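Local atomic coordinates of transcriptional regulator, LacI family (Corynebacterium glutamicum, PDB entry 3H5T), a protein that activates transcription of the inositol phosphate synthase gene ino1 in an inositol-dependent manner by binding a palindromic promoter motif, and regulates other genes, probably for cell-wall component and mycothiol synthesis. Residues P167-A180 / Y340-H352. Residues are numbered along the deposited sequence; the frame is centred on the assembly and turned at random.
Sequences PFIAPNNRKAIAPA and YVEPEVELETSFH
Val341 touches Pro167 through one methyl, CG2, 3.6 Å from ring atom CG, and the two side chains meet at about a right angle; helix 321-336 lies against both. One residue on, Glu342 O accepts a hydrogen bond from a water that also donates weakly to Phe168 O. Strand pairing begins with Phe168 N to Pro343 O at 2.8 Å, the donor tilted from the carbonyl plane. Val345 uses both backbone groups, Val345 N giving to Phe168 O at 2.9 Å and Val345 O taking from Ala170 N at 3.2 Å. Such alternation, with the axes of 168-171 and 344-347 22° apart, identifies parallel pairing. In this type I periplasmic-binding-protein fold both segments leave the first subdomain side by side as two of the crossovers between subdomains, 344-352 following the earlier return through 316-318. Glu346, with CG anti to its N (chi1 -176°), reaches a water by OE2; that water also bonds Asn172 N and Leu347 O, bridging the strand to the N-cap of helix 173-176. The N-H of Leu347 meets Ala170 O from above the carbonyl plane, 61° out of it, while Leu347 CG packs 3.9 Å from Ile169 CG2. Thr349 places CG2 3.6 Å from Pro171 CB and also meets Ala176 CB. Phe351 receives Pro179 CB at 3.6 Å from CG, with Pro179 O 3.5 Å above the ring plane, toward its rim.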
# COMPACT_ATOMS: atom_id res chain seq x y z
N PRO A 167 -7.66 -15.65 2.18
CA PRO A 167 -6.51 -15.54 1.28
C PRO A 167 -5.64 -14.33 1.62
O PRO A 167 -6.16 -13.27 1.96
CB PRO A 167 -7.17 -15.44 -0.08
CG PRO A 167 -8.26 -16.44 0.05
CD PRO A 167 -8.85 -16.11 1.44
N PHE A 168 -4.33 -14.51 1.52
CA PHE A 168 -3.36 -13.48 1.88
C PHE A 168 -2.42 -13.07 0.74
O PHE A 168 -1.83 -13.92 0.07
CB PHE A 168 -2.56 -14.02 3.09
CG PHE A 168 -1.48 -13.10 3.61
CD1 PHE A 168 -1.79 -11.94 4.30
CD2 PHE A 168 -0.14 -13.44 3.45
CE1 PHE A 168 -0.79 -11.13 4.83
CE2 PHE A 168 0.87 -12.64 3.97
CZ PHE A 168 0.55 -11.49 4.67
N ILE A 169 -2.29 -11.77 0.52
CA ILE A 169 -1.42 -11.22 -0.53
C ILE A 169 -0.44 -10.21 0.08
O ILE A 169 -0.87 -9.20 0.64
CB ILE A 169 -2.22 -10.47 -1.61
CG1 ILE A 169 -3.31 -11.38 -2.18
CG2 ILE A 169 -1.28 -9.97 -2.71
CD1 ILE A 169 -4.14 -10.70 -3.26
N ALA A 170 0.85 -10.48 -0.02
CA ALA A 170 1.85 -9.57 0.52
C ALA A 170 3.27 -9.98 0.18
O ALA A 170 3.54 -11.12 -0.20
CB ALA A 170 1.70 -9.48 2.04
N PRO A 171 4.21 -9.03 0.27
CA PRO A 171 5.61 -9.35 -0.03
C PRO A 171 6.20 -9.88 1.28
O PRO A 171 5.58 -9.74 2.33
CB PRO A 171 6.18 -8.00 -0.41
CG PRO A 171 5.45 -7.08 0.53
CD PRO A 171 4.03 -7.57 0.40
N ASN A 172 7.38 -10.49 1.22
CA ASN A 172 8.02 -10.97 2.44
C ASN A 172 8.76 -9.74 2.95
O ASN A 172 9.78 -9.34 2.40
CB ASN A 172 9.00 -12.11 2.13
CG ASN A 172 9.73 -12.61 3.38
OD1 ASN A 172 10.30 -13.71 3.38
ND2 ASN A 172 9.74 -11.81 4.44
N ASN A 173 8.23 -9.14 4.01
CA ASN A 173 8.84 -7.94 4.54
C ASN A 173 10.18 -8.11 5.21
O ASN A 173 11.06 -7.26 5.07
CB ASN A 173 7.84 -7.24 5.46
CG ASN A 173 6.68 -6.67 4.69
OD1 ASN A 173 6.85 -5.77 3.87
ND2 ASN A 173 5.49 -7.20 4.93
N ARG A 174 10.36 -9.20 5.94
CA ARG A 174 11.63 -9.41 6.60
C ARG A 174 12.70 -9.45 5.51
O ARG A 174 13.79 -8.93 5.70
CB ARG A 174 11.63 -10.73 7.39
CG ARG A 174 12.23 -10.59 8.78
CD ARG A 174 12.01 -11.83 9.64
NE ARG A 174 12.87 -12.95 9.27
CZ ARG A 174 12.92 -14.10 9.93
NH1 ARG A 174 12.15 -14.29 11.00
NH2 ARG A 174 13.74 -15.07 9.54
N LYS A 175 12.36 -10.04 4.37
CA LYS A 175 13.32 -10.14 3.27
C LYS A 175 13.39 -8.90 2.36
O LYS A 175 14.47 -8.51 1.94
CB LYS A 175 13.01 -11.37 2.41
CG LYS A 175 13.34 -12.69 3.08
CD LYS A 175 13.01 -13.86 2.16
CE LYS A 175 13.32 -15.20 2.82
NZ LYS A 175 12.84 -16.35 2.01
N ALA A 176 12.25 -8.29 2.08
CA ALA A 176 12.21 -7.12 1.21
C ALA A 176 13.01 -5.93 1.74
O ALA A 176 13.50 -5.12 0.96
CB ALA A 176 10.77 -6.70 0.96
N ILE A 177 13.13 -5.83 3.06
CA ILE A 177 13.85 -4.74 3.70
C ILE A 177 15.37 -4.97 3.74
O ILE A 177 16.14 -4.02 3.86
CB ILE A 177 13.33 -4.52 5.16
CG1 ILE A 177 13.67 -3.11 5.64
CG2 ILE A 177 13.96 -5.53 6.12
CD1 ILE A 177 12.83 -2.04 5.00
N ALA A 178 15.80 -6.22 3.63
CA ALA A 178 17.23 -6.53 3.68
C ALA A 178 18.09 -5.64 2.78
O ALA A 178 19.06 -5.04 3.25
CB ALA A 178 17.47 -8.01 3.34
N PRO A 179 17.75 -5.52 1.48
CA PRO A 179 18.52 -4.69 0.56
C PRO A 179 18.76 -3.25 1.03
O PRO A 179 19.78 -2.64 0.70
CB PRO A 179 17.69 -4.74 -0.72
CG PRO A 179 17.13 -6.11 -0.68
CD PRO A 179 16.68 -6.24 0.76
N ALA A 180 17.82 -2.72 1.79
CA ALA A 180 17.92 -1.35 2.30
C ALA A 180 18.89 -1.24 3.48
O ALA A 180 19.74 -0.35 3.51
CB ALA A 180 16.54 -0.85 2.69
N TYR A 340 -11.62 -20.77 -7.50
CA TYR A 340 -10.46 -21.14 -6.72
C TYR A 340 -9.46 -19.99 -6.64
O TYR A 340 -9.22 -19.30 -7.63
CB TYR A 340 -9.73 -22.34 -7.34
CG TYR A 340 -8.42 -22.63 -6.65
CD1 TYR A 340 -8.37 -23.41 -5.49
CD2 TYR A 340 -7.23 -22.03 -7.09
CE1 TYR A 340 -7.19 -23.59 -4.79
CE2 TYR A 340 -6.03 -22.20 -6.38
CZ TYR A 340 -6.02 -22.98 -5.24
OH TYR A 340 -4.86 -23.17 -4.53
N VAL A 341 -8.89 -19.80 -5.46
CA VAL A 341 -7.90 -18.76 -5.23
C VAL A 341 -6.78 -19.38 -4.39
O VAL A 341 -7.01 -20.31 -3.63
CB VAL A 341 -8.48 -17.52 -4.47
CG1 VAL A 341 -9.57 -16.85 -5.29
CG2 VAL A 341 -9.01 -17.93 -3.10
N GLU A 342 -5.57 -18.88 -4.55
CA GLU A 342 -4.46 -19.40 -3.78
C GLU A 342 -4.57 -18.85 -2.36
O GLU A 342 -4.88 -17.68 -2.17
CB GLU A 342 -3.14 -19.01 -4.46
CG GLU A 342 -2.95 -19.71 -5.81
CD GLU A 342 -1.66 -19.34 -6.53
OE1 GLU A 342 -1.72 -18.50 -7.46
OE2 GLU A 342 -0.59 -19.87 -6.17
N PRO A 343 -4.34 -19.69 -1.35
CA PRO A 343 -4.44 -19.19 0.03
C PRO A 343 -3.40 -18.12 0.35
O PRO A 343 -3.67 -17.19 1.09
CB PRO A 343 -4.27 -20.45 0.88
CG PRO A 343 -4.75 -21.55 -0.04
CD PRO A 343 -4.15 -21.15 -1.36
N GLU A 344 -2.20 -18.26 -0.21
CA GLU A 344 -1.14 -17.28 0.03
C GLU A 344 -0.35 -16.97 -1.23
O GLU A 344 -0.01 -17.86 -2.01
CB GLU A 344 -0.19 -17.79 1.13
CG GLU A 344 -0.88 -18.11 2.45
CD GLU A 344 0.09 -18.57 3.54
OE1 GLU A 344 1.01 -19.34 3.23
OE2 GLU A 344 -0.09 -18.16 4.71
N VAL A 345 -0.08 -15.68 -1.43
CA VAL A 345 0.68 -15.21 -2.58
C VAL A 345 1.74 -14.23 -2.08
O VAL A 345 1.43 -13.33 -1.30
CB VAL A 345 -0.21 -14.47 -3.60
CG1 VAL A 345 0.65 -13.96 -4.74
CG2 VAL A 345 -1.30 -15.38 -4.12
N GLU A 346 2.97 -14.42 -2.53
CA GLU A 346 4.06 -13.54 -2.13
C GLU A 346 4.39 -12.57 -3.24
O GLU A 346 4.77 -12.98 -4.33
CB GLU A 346 5.32 -14.35 -1.81
CG GLU A 346 6.48 -13.51 -1.29
CD GLU A 346 7.76 -14.31 -1.13
OE1 GLU A 346 7.68 -15.48 -0.68
OE2 GLU A 346 8.85 -13.77 -1.43
N LEU A 347 4.22 -11.27 -2.99
CA LEU A 347 4.54 -10.28 -4.00
C LEU A 347 6.03 -10.00 -3.97
O LEU A 347 6.63 -9.91 -2.90
CB LEU A 347 3.77 -8.98 -3.76
CG LEU A 347 2.26 -8.99 -4.04
CD1 LEU A 347 1.76 -7.56 -4.01
CD2 LEU A 347 1.98 -9.59 -5.41
N GLU A 348 6.63 -9.88 -5.14
CA GLU A 348 8.05 -9.60 -5.22
C GLU A 348 8.29 -8.11 -5.17
O GLU A 348 7.46 -7.32 -5.63
CB GLU A 348 8.65 -10.18 -6.50
CG GLU A 348 9.97 -9.52 -6.91
CD GLU A 348 10.80 -10.36 -7.88
OE1 GLU A 348 11.34 -11.40 -7.43
OE2 GLU A 348 10.90 -9.99 -9.07
N THR A 349 9.42 -7.72 -4.58
CA THR A 349 9.81 -6.32 -4.48
C THR A 349 11.15 -6.22 -5.18
O THR A 349 11.76 -7.22 -5.52
CB THR A 349 9.99 -5.88 -3.02
OG1 THR A 349 11.16 -6.52 -2.47
CG2 THR A 349 8.77 -6.25 -2.18
N SER A 350 11.62 -5.00 -5.41
CA SER A 350 12.92 -4.79 -6.04
C SER A 350 13.55 -3.56 -5.42
O SER A 350 12.89 -2.54 -5.25
CB SER A 350 12.76 -4.61 -7.55
OG SER A 350 11.95 -3.49 -7.84
N PHE A 351 14.82 -3.66 -5.07
CA PHE A 351 15.52 -2.55 -4.46
C PHE A 351 15.78 -1.44 -5.48
O PHE A 351 16.00 -1.71 -6.66
CB PHE A 351 16.84 -3.03 -3.86
CG PHE A 351 17.55 -1.99 -3.04
CD1 PHE A 351 16.89 -1.34 -1.99
CD2 PHE A 351 18.87 -1.65 -3.31
CE1 PHE A 351 17.53 -0.37 -1.23
CE2 PHE A 351 19.52 -0.67 -2.56
CZ PHE A 351 18.85 -0.03 -1.52
N HIS A 352 15.75 -0.20 -5.01
CA HIS A 352 15.98 0.96 -5.86
C HIS A 352 17.19 1.71 -5.28
O HIS A 352 17.03 2.55 -4.39
CB HIS A 352 14.74 1.85 -5.87
CG HIS A 352 14.83 3.02 -6.80
ND1 HIS A 352 14.94 4.32 -6.36
CD2 HIS A 352 14.80 3.08 -8.15
CE1 HIS A 352 14.97 5.13 -7.40
NE2 HIS A 352 14.89 4.41 -8.50
O HOH W 1 -4.11 -15.24 -1.95
O HOH W 2 8.70 -10.71 -1.45